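Local coordinates for hypothetical protein Atu2299 (Agrobacterium tumefaciens, PDB 2HLY) that is of unknown function but is probably related in fold to the papain-like (clan CA) cysteine peptidases, at residues S35-T40 with A154-Q159; E86-W91 with P146-R151; M6-T11 with Q48-K53. All blocks are in the same frame, centred on the assembly; numbering follows the deposited sequence. Where two conformers were deposited one is given.

Interaction 1 (S35-T40 with A154-Q159); sequences SMYFST and ADWHKQ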
# COMPACT_ATOMS: atom_id res chain seq x y z
N SER A 35 3.79 -2.63 4.57
CA SER A 35 3.90 -1.69 3.43
C SER A 35 4.56 -2.38 2.24
O SER A 35 4.24 -2.06 1.09
CB SER A 35 4.68 -0.42 3.82
OG SER A 35 6.07 -0.67 3.85
N MET A 36 5.48 -3.31 2.51
CA MET A 36 6.13 -4.06 1.44
C MET A 36 5.13 -4.91 0.66
O MET A 36 5.23 -5.01 -0.56
CB MET A 36 7.27 -4.92 2.01
CG MET A 36 8.39 -4.06 2.56
SD MET A 36 9.57 -5.02 3.54
CE MET A 36 10.33 -6.04 2.26
N TYR A 37 4.17 -5.51 1.37
CA TYR A 37 3.12 -6.28 0.70
C TYR A 37 2.13 -5.39 -0.03
O TYR A 37 1.75 -5.68 -1.16
CB TYR A 37 2.35 -7.15 1.71
CG TYR A 37 3.09 -8.39 2.13
CD1 TYR A 37 3.04 -9.55 1.35
CD2 TYR A 37 3.84 -8.43 3.30
CE1 TYR A 37 3.70 -10.71 1.74
CE2 TYR A 37 4.51 -9.58 3.69
CZ TYR A 37 4.43 -10.72 2.90
OH TYR A 37 5.09 -11.88 3.27
N PHE A 38 1.67 -4.32 0.62
CA PHE A 38 0.74 -3.42 -0.04
C PHE A 38 1.34 -2.86 -1.32
O PHE A 38 0.67 -2.78 -2.33
CB PHE A 38 0.29 -2.28 0.89
CG PHE A 38 -0.78 -2.70 1.86
CD1 PHE A 38 -2.07 -2.97 1.41
CD2 PHE A 38 -0.50 -2.82 3.21
CE1 PHE A 38 -3.07 -3.38 2.30
CE2 PHE A 38 -1.49 -3.23 4.12
CZ PHE A 38 -2.77 -3.51 3.65
N SER A 39 2.63 -2.53 -1.29
CA SER A 39 3.24 -1.89 -2.45
C SER A 39 3.59 -2.84 -3.58
O SER A 39 3.37 -2.52 -4.75
CB SER A 39 4.46 -1.10 -2.02
OG SER A 39 4.05 -0.06 -1.15
N THR A 40 4.12 -4.00 -3.23
CA THR A 40 4.42 -5.00 -4.29
C THR A 40 3.17 -5.67 -4.85
O THR A 40 3.04 -5.82 -6.08
CB THR A 40 5.43 -6.05 -3.84
OG1 THR A 40 4.92 -6.74 -2.70
CG2 THR A 40 6.78 -5.40 -3.49
N ALA A 154 15.53 -8.59 -0.23
CA ALA A 154 16.55 -9.53 -0.72
C ALA A 154 16.16 -11.01 -0.62
O ALA A 154 16.55 -11.80 -1.49
CB ALA A 154 17.89 -9.28 -0.02
N ASP A 155 15.39 -11.37 0.39
CA ASP A 155 15.05 -12.78 0.63
C ASP A 155 13.67 -13.16 0.11
O ASP A 155 13.26 -14.32 0.23
CB ASP A 155 15.15 -13.13 2.12
CG ASP A 155 16.58 -13.05 2.66
OD1 ASP A 155 17.53 -13.28 1.87
OD2 ASP A 155 16.75 -12.75 3.86
N TRP A 156 12.95 -12.20 -0.45
CA TRP A 156 11.57 -12.44 -0.90
C TRP A 156 11.44 -13.48 -2.01
O TRP A 156 10.48 -14.26 -2.01
CB TRP A 156 10.90 -11.13 -1.30
CG TRP A 156 10.24 -10.45 -0.14
CD1 TRP A 156 10.73 -10.34 1.13
CD2 TRP A 156 8.97 -9.78 -0.13
NE1 TRP A 156 9.85 -9.65 1.93
CE2 TRP A 156 8.75 -9.30 1.18
CE3 TRP A 156 7.99 -9.54 -1.11
CZ2 TRP A 156 7.59 -8.60 1.54
CZ3 TRP A 156 6.83 -8.85 -0.75
CH2 TRP A 156 6.65 -8.39 0.57
N HIS A 157 12.39 -13.49 -2.95
CA HIS A 157 12.38 -14.46 -4.07
C HIS A 157 12.50 -15.92 -3.60
O HIS A 157 12.04 -16.83 -4.30
CB HIS A 157 13.49 -14.14 -5.08
CG HIS A 157 14.87 -14.36 -4.55
ND1 HIS A 157 15.61 -15.48 -4.83
CD2 HIS A 157 15.65 -13.60 -3.74
CE1 HIS A 157 16.78 -15.41 -4.22
NE2 HIS A 157 16.83 -14.27 -3.55
N LYS A 158 13.12 -16.13 -2.43
CA LYS A 158 13.29 -17.47 -1.84
C LYS A 158 12.04 -17.99 -1.15
O LYS A 158 12.02 -19.13 -0.65
CB LYS A 158 14.37 -17.46 -0.76
CG LYS A 158 15.72 -16.92 -1.13
CD LYS A 158 16.59 -16.99 0.11
CE LYS A 158 17.74 -16.01 0.07
NZ LYS A 158 18.36 -15.91 1.42
N GLN A 159 11.01 -17.15 -1.06
CA GLN A 159 9.83 -17.49 -0.30
C GLN A 159 8.66 -17.69 -1.26
O GLN A 159 7.98 -16.73 -1.62
CB GLN A 159 9.52 -16.41 0.74
CG GLN A 159 10.68 -16.13 1.69
CD GLN A 159 10.46 -14.90 2.56
OE1 GLN A 159 9.44 -14.79 3.24
NE2 GLN A 159 11.42 -13.98 2.54
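M36, Y37 and T40 of helix 31-50 receive the indole of W156, which reaches in from the connection between helices 146-152 and 160-172. Helix 31-50 packs against the antiparallel sheet through strand 89-94, consistent with the papain-like fold suggested by the family. The first residue to touch is M36, which meets W156 at two places along one chain. Its CB lies 3.7 Å from W156 CZ2, while the thioether bends at chi3 (69°) and returns CE to within 3.7 Å of W156 NE1. The methyl thus lies obliquely by NE1 and the adjoining carbons, CB by CZ2 and CH2; M36 also rests on C90 of the strand and on F153. Y37 follows with its ring. W156 CH2 stands 3.7 Å above the Y37 ring plane, over the ring centre, so that the indole points a corner at the phenol face. The Y37 ring and the six-membered ring of W156 are turned 42° from each other, with centroids 4.7 Å apart, an oblique aromatic pair. M161 and I162 of helix 160-172 touch the same tyrosine, and I162 also touches W156. One turn beyond M36, T40 brings a polar atom to the indole: its OG1 lies 3.5 Å from W156 CZ3. With chi1 at 59°, OG1 is turned back along the helix and donates to the carbonyl of M36, which also accepts the T40 amide. The hydroxyl is therefore satisfied within its own helix while it touches carbon of the indole. Behind W156 the loop is held on itself by a salt bridge from K158 to D155, and Q159 NE2 donates to D155 O at 3.0 Å, from above the carbonyl plane.

Interaction 2 (E86-W91 with P146-R151); sequences ENFHCW and PEATAR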
# COMPACT_ATOMS: atom_id res chain seq x y z
N GLU A 86 11.39 -0.76 11.73
CA GLU A 86 9.98 -0.81 11.36
C GLU A 86 9.41 0.51 10.84
O GLU A 86 8.24 0.55 10.44
CB GLU A 86 9.13 -1.36 12.52
CG GLU A 86 9.46 -2.83 12.84
CD GLU A 86 8.55 -3.46 13.88
OE1 GLU A 86 7.56 -2.82 14.31
OE2 GLU A 86 8.83 -4.63 14.26
N ASN A 87 10.22 1.58 10.84
CA ASN A 87 9.79 2.88 10.27
C ASN A 87 10.05 3.02 8.77
O ASN A 87 9.64 4.02 8.18
CB ASN A 87 10.41 4.07 11.01
CG ASN A 87 9.88 4.23 12.41
OD1 ASN A 87 8.70 3.96 12.68
ND2 ASN A 87 10.73 4.69 13.31
N PHE A 88 10.74 2.06 8.18
CA PHE A 88 10.89 2.00 6.72
C PHE A 88 9.51 1.87 6.09
O PHE A 88 8.64 1.17 6.61
CB PHE A 88 11.74 0.80 6.34
CG PHE A 88 12.18 0.82 4.91
CD1 PHE A 88 13.30 1.56 4.55
CD2 PHE A 88 11.50 0.09 3.94
CE1 PHE A 88 13.73 1.59 3.24
CE2 PHE A 88 11.94 0.12 2.61
CZ PHE A 88 13.04 0.89 2.28
N HIS A 89 9.30 2.56 4.96
CA HIS A 89 8.00 2.53 4.31
C HIS A 89 8.10 2.42 2.79
O HIS A 89 9.02 2.97 2.20
CB HIS A 89 7.21 3.79 4.69
CG HIS A 89 5.76 3.72 4.31
ND1 HIS A 89 4.87 2.91 4.98
CD2 HIS A 89 5.05 4.36 3.35
CE1 HIS A 89 3.67 3.05 4.44
NE2 HIS A 89 3.75 3.93 3.46
N CYS A 90 7.17 1.67 2.19
CA CYS A 90 7.12 1.50 0.73
C CYS A 90 5.85 2.11 0.17
O CYS A 90 4.82 2.16 0.87
CB CYS A 90 7.13 0.02 0.36
SG CYS A 90 8.66 -0.80 0.79
N TRP A 91 5.91 2.49 -1.09
CA TRP A 91 4.75 3.02 -1.83
C TRP A 91 4.85 2.54 -3.28
O TRP A 91 5.77 1.79 -3.64
CB TRP A 91 4.73 4.54 -1.76
CG TRP A 91 5.94 5.18 -2.33
CD1 TRP A 91 6.13 5.61 -3.61
CD2 TRP A 91 7.16 5.47 -1.62
NE1 TRP A 91 7.38 6.14 -3.75
CE2 TRP A 91 8.04 6.07 -2.55
CE3 TRP A 91 7.58 5.29 -0.30
CZ2 TRP A 91 9.33 6.49 -2.20
CZ3 TRP A 91 8.87 5.69 0.05
CH2 TRP A 91 9.72 6.30 -0.89
N PRO A 146 17.00 3.37 -2.72
CA PRO A 146 16.99 2.13 -3.49
C PRO A 146 17.87 1.02 -2.90
O PRO A 146 17.53 -0.16 -3.00
CB PRO A 146 17.49 2.56 -4.88
CG PRO A 146 18.17 3.86 -4.69
CD PRO A 146 17.46 4.52 -3.52
N GLU A 147 18.98 1.39 -2.27
CA GLU A 147 19.85 0.37 -1.70
C GLU A 147 19.16 -0.34 -0.52
O GLU A 147 19.16 -1.58 -0.41
CB GLU A 147 21.20 0.97 -1.29
CG GLU A 147 21.97 1.65 -2.43
CD GLU A 147 21.43 3.05 -2.83
OE1 GLU A 147 20.74 3.72 -2.02
OE2 GLU A 147 21.70 3.48 -3.97
N ALA A 148 18.54 0.46 0.35
CA ALA A 148 17.78 -0.07 1.48
C ALA A 148 16.60 -0.92 1.00
O ALA A 148 16.34 -1.99 1.55
CB ALA A 148 17.28 1.07 2.38
N THR A 149 15.89 -0.44 -0.02
CA THR A 149 14.75 -1.17 -0.57
C THR A 149 15.19 -2.53 -1.09
O THR A 149 14.59 -3.56 -0.75
CB THR A 149 14.06 -0.35 -1.64
OG1 THR A 149 13.62 0.88 -1.05
CG2 THR A 149 12.86 -1.09 -2.23
N ALA A 150 16.28 -2.54 -1.85
CA ALA A 150 16.79 -3.79 -2.41
C ALA A 150 17.11 -4.78 -1.28
O ALA A 150 16.73 -5.96 -1.34
CB ALA A 150 18.02 -3.55 -3.28
N ARG A 151 17.81 -4.31 -0.25
CA ARG A 151 18.17 -5.18 0.86
C ARG A 151 16.94 -5.70 1.62
O ARG A 151 16.91 -6.85 2.03
CB ARG A 151 19.17 -4.51 1.80
CG ARG A 151 20.54 -4.28 1.13
CD ARG A 151 21.56 -3.68 2.11
NE ARG A 151 22.92 -3.62 1.55
CZ ARG A 151 23.58 -2.50 1.25
NH1 ARG A 151 23.01 -1.31 1.44
NH2 ARG A 151 24.82 -2.55 0.76
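F88 sends its ring from the foot of strand 89-94 onto A148 and T149 of the short helix 146-152, joining the antiparallel sheet to a helix in a probably papain-like fold. Next along the strand, H89 bonds D100 OD2 through NE2 and has its ring stacked on F72; S35 of helix 31-50, H89 and D100 follow the order of the Cys-His-Asp/Asn residues of clan CA enzymes, with serine in the cysteine's place, although no activity is established here. The phenylalanine takes an extended first torsion, with CG opposite the backbone N (chi1 -168°), and the ring is carried out from the loop before the strand until its far end reaches the helix. CE1 lies 3.7 Å from A148 CB, a methyl-to-aromatic contact made obliquely. T149 N is 3.9 Å from F88 CZ; the ring tip therefore rests against the helix backbone as well as its side chains, while T82 touches the same phenylalanine from a loop. The side chains of F88 and T149 cross at about a right angle. T149 sets its hydroxyl beside its own backbone N (chi1 -60°), in position to bond E145 O one turn back, so the oxygen that borders the ring is already engaged by the carbonyl of E145, just ahead of the helix. That same T149 OG1 sits at the edge of the F88 ring, in its plane, 3.4 Å from F88 CZ.

Interaction 3 (M6-T11 with Q48-K53); sequences MLIKQT and QHYKVK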
# COMPACT_ATOMS: atom_id res chain seq x y z
N MET A 6 -8.06 9.83 -12.63
CA MET A 6 -7.07 9.14 -11.81
C MET A 6 -6.68 7.80 -12.44
O MET A 6 -7.41 7.26 -13.28
CB MET A 6 -7.57 8.99 -10.38
CG MET A 6 -7.80 10.36 -9.64
SD MET A 6 -8.25 10.04 -7.94
CE MET A 6 -9.60 8.88 -8.13
N LEU A 7 -5.55 7.25 -12.03
CA LEU A 7 -5.13 5.96 -12.57
C LEU A 7 -6.13 4.87 -12.24
O LEU A 7 -6.48 4.04 -13.08
CB LEU A 7 -3.74 5.57 -12.06
CG LEU A 7 -3.28 4.17 -12.46
CD1 LEU A 7 -3.16 4.01 -13.98
CD2 LEU A 7 -1.98 3.78 -11.77
N ILE A 8 -6.59 4.87 -10.99
CA ILE A 8 -7.59 3.91 -10.56
C ILE A 8 -8.73 4.61 -9.84
O ILE A 8 -8.51 5.56 -9.07
CB ILE A 8 -7.00 2.78 -9.69
CG1 ILE A 8 -6.36 3.32 -8.44
CG2 ILE A 8 -5.94 2.00 -10.48
CD1 ILE A 8 -5.93 2.19 -7.44
N LYS A 9 -9.95 4.16 -10.13
CA LYS A 9 -11.12 4.69 -9.44
C LYS A 9 -10.99 4.46 -7.93
O LYS A 9 -10.44 3.44 -7.49
CB LYS A 9 -12.40 4.03 -9.95
CG LYS A 9 -12.79 4.41 -11.35
CD LYS A 9 -14.15 3.81 -11.64
CE LYS A 9 -14.45 3.77 -13.11
NZ LYS A 9 -15.61 2.85 -13.29
N GLN A 10 -11.53 5.39 -7.14
CA GLN A 10 -11.49 5.26 -5.67
C GLN A 10 -12.02 3.90 -5.22
O GLN A 10 -11.43 3.22 -4.38
CB GLN A 10 -12.24 6.42 -4.99
CG GLN A 10 -12.25 6.27 -3.48
CD GLN A 10 -12.90 7.43 -2.76
OE1 GLN A 10 -12.42 8.57 -2.84
NE2 GLN A 10 -13.97 7.15 -2.04
N THR A 11 -13.16 3.50 -5.78
CA THR A 11 -13.76 2.27 -5.33
C THR A 11 -12.85 1.07 -5.60
O THR A 11 -12.79 0.13 -4.80
CB THR A 11 -15.19 2.08 -5.91
OG1 THR A 11 -15.88 1.09 -5.14
CG2 THR A 11 -15.15 1.73 -7.40
N GLN A 48 -1.02 -6.02 -13.95
CA GLN A 48 -1.83 -7.09 -14.55
C GLN A 48 -3.20 -6.63 -15.03
O GLN A 48 -3.69 -7.13 -16.06
CB GLN A 48 -1.99 -8.26 -13.56
CG GLN A 48 -0.71 -9.04 -13.32
CD GLN A 48 -0.25 -9.76 -14.57
OE1 GLN A 48 -1.06 -10.34 -15.28
NE2 GLN A 48 1.05 -9.70 -14.85
N HIS A 49 -3.82 -5.70 -14.30
CA HIS A 49 -5.18 -5.24 -14.62
C HIS A 49 -5.30 -3.89 -15.33
O HIS A 49 -6.32 -3.64 -15.99
CB HIS A 49 -6.02 -5.18 -13.35
CG HIS A 49 -6.37 -6.53 -12.82
ND1 HIS A 49 -7.57 -7.15 -13.10
CD2 HIS A 49 -5.68 -7.38 -12.02
CE1 HIS A 49 -7.61 -8.32 -12.48
NE2 HIS A 49 -6.47 -8.48 -11.82
N TYR A 50 -4.28 -3.04 -15.18
CA TYR A 50 -4.32 -1.68 -15.74
C TYR A 50 -3.26 -1.44 -16.81
O TYR A 50 -3.27 -0.40 -17.49
CB TYR A 50 -4.17 -0.63 -14.62
CG TYR A 50 -5.36 -0.57 -13.70
CD1 TYR A 50 -6.34 0.42 -13.86
CD2 TYR A 50 -5.54 -1.51 -12.68
CE1 TYR A 50 -7.46 0.47 -13.03
CE2 TYR A 50 -6.63 -1.46 -11.85
CZ TYR A 50 -7.60 -0.47 -12.02
OH TYR A 50 -8.69 -0.44 -11.19
N LYS A 51 -2.34 -2.40 -16.95
CA LYS A 51 -1.34 -2.40 -18.03
C LYS A 51 -0.48 -1.16 -17.98
O LYS A 51 -0.15 -0.57 -19.01
CB LYS A 51 -2.01 -2.50 -19.42
CG LYS A 51 -3.09 -3.56 -19.50
CD LYS A 51 -2.54 -4.94 -19.26
CE LYS A 51 -2.00 -5.55 -20.55
NZ LYS A 51 -1.46 -6.91 -20.29
N VAL A 52 -0.14 -0.75 -16.77
CA VAL A 52 0.78 0.35 -16.58
C VAL A 52 2.04 -0.18 -15.93
O VAL A 52 2.02 -1.20 -15.26
CB VAL A 52 0.16 1.47 -15.71
CG1 VAL A 52 -1.01 2.12 -16.45
CG2 VAL A 52 -0.30 0.90 -14.36
N LYS A 53 3.15 0.52 -16.15
CA LYS A 53 4.33 0.20 -15.38
C LYS A 53 4.02 0.73 -13.99
O LYS A 53 3.51 1.85 -13.81
CB LYS A 53 5.59 0.83 -15.98
CG LYS A 53 6.25 -0.05 -17.04
CD LYS A 53 5.49 -0.06 -18.36
CE LYS A 53 6.32 -0.69 -19.48
NZ LYS A 53 6.28 -2.19 -19.45
O HOH W 1 -10.37 1.61 -11.62
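The N-terminal approach to helix 10-24 meets the C-terminal end of helix 31-50 here, with I8 packed on Y50 and L7 on V52. I8 comes just before the N-cap residue K9, while K51, with positive phi, lies between Y50 and V52, which both point to the other segment. I8 CG2 lies over one face of the Y50 ring, 3.5 Å from its centroid and 21° from the ring normal: a CH-pi contact shifted toward the rim, and closest to CE1 at 3.3 Å. With chi1 at 60°, I8 tucks CG1 between its backbone N and carbonyl carbon, which leaves the CG2 branch to meet the ring, and the two side chains cross at about a right angle. The carbonyl oxygen of L7 approaches the same ring obliquely, 3.7 Å from CE1. Beside this pair, L7 CD1 and V52 CG1 reach toward each other tip to tip, 3.8 Å apart; L7 also touches W97 and I99 of strand 97-100, so the pair extends toward the sheet. The polar end of Y50 is served by a water. It lies 2.7 Å from Y50 OH, in the plane of the ring, and accepts from K9 N at 3.0 Å. The N-cap amide is thereby tied to the phenol through a single solvent molecule. K175 makes a cation-pi contact with the Y50 ring, and D12 of helix 10-24 touches it too. One aromatic residue thus offers its face to an aliphatic branch and its oxygen to a water bridge, which implies that the two helix ends are joined by dispersion across the ring and, at its hydroxyl, by a solvent-mediated link to the backbone.

Overall arrangement
Helix 31-50 is shared by interactions 1 and 3: its first half takes the indole in interaction 1, its C-terminal end meets the residues leading into helix 10-24 in interaction 3, about 21 Å away between centres. Interaction 2 uses another helix but touches interaction 1 directly, because strand 89-94 lies against residues 35-40 and bonds S35 there. All three are partly buried. Interaction 1 is the largest and combines aromatic and methionine carbon with a threonine hydroxyl; interaction 2, the smallest, rests on one buried phenylalanine against a more open helix. Interaction 3 is the one where a water links the two segments, at the ends of two helices.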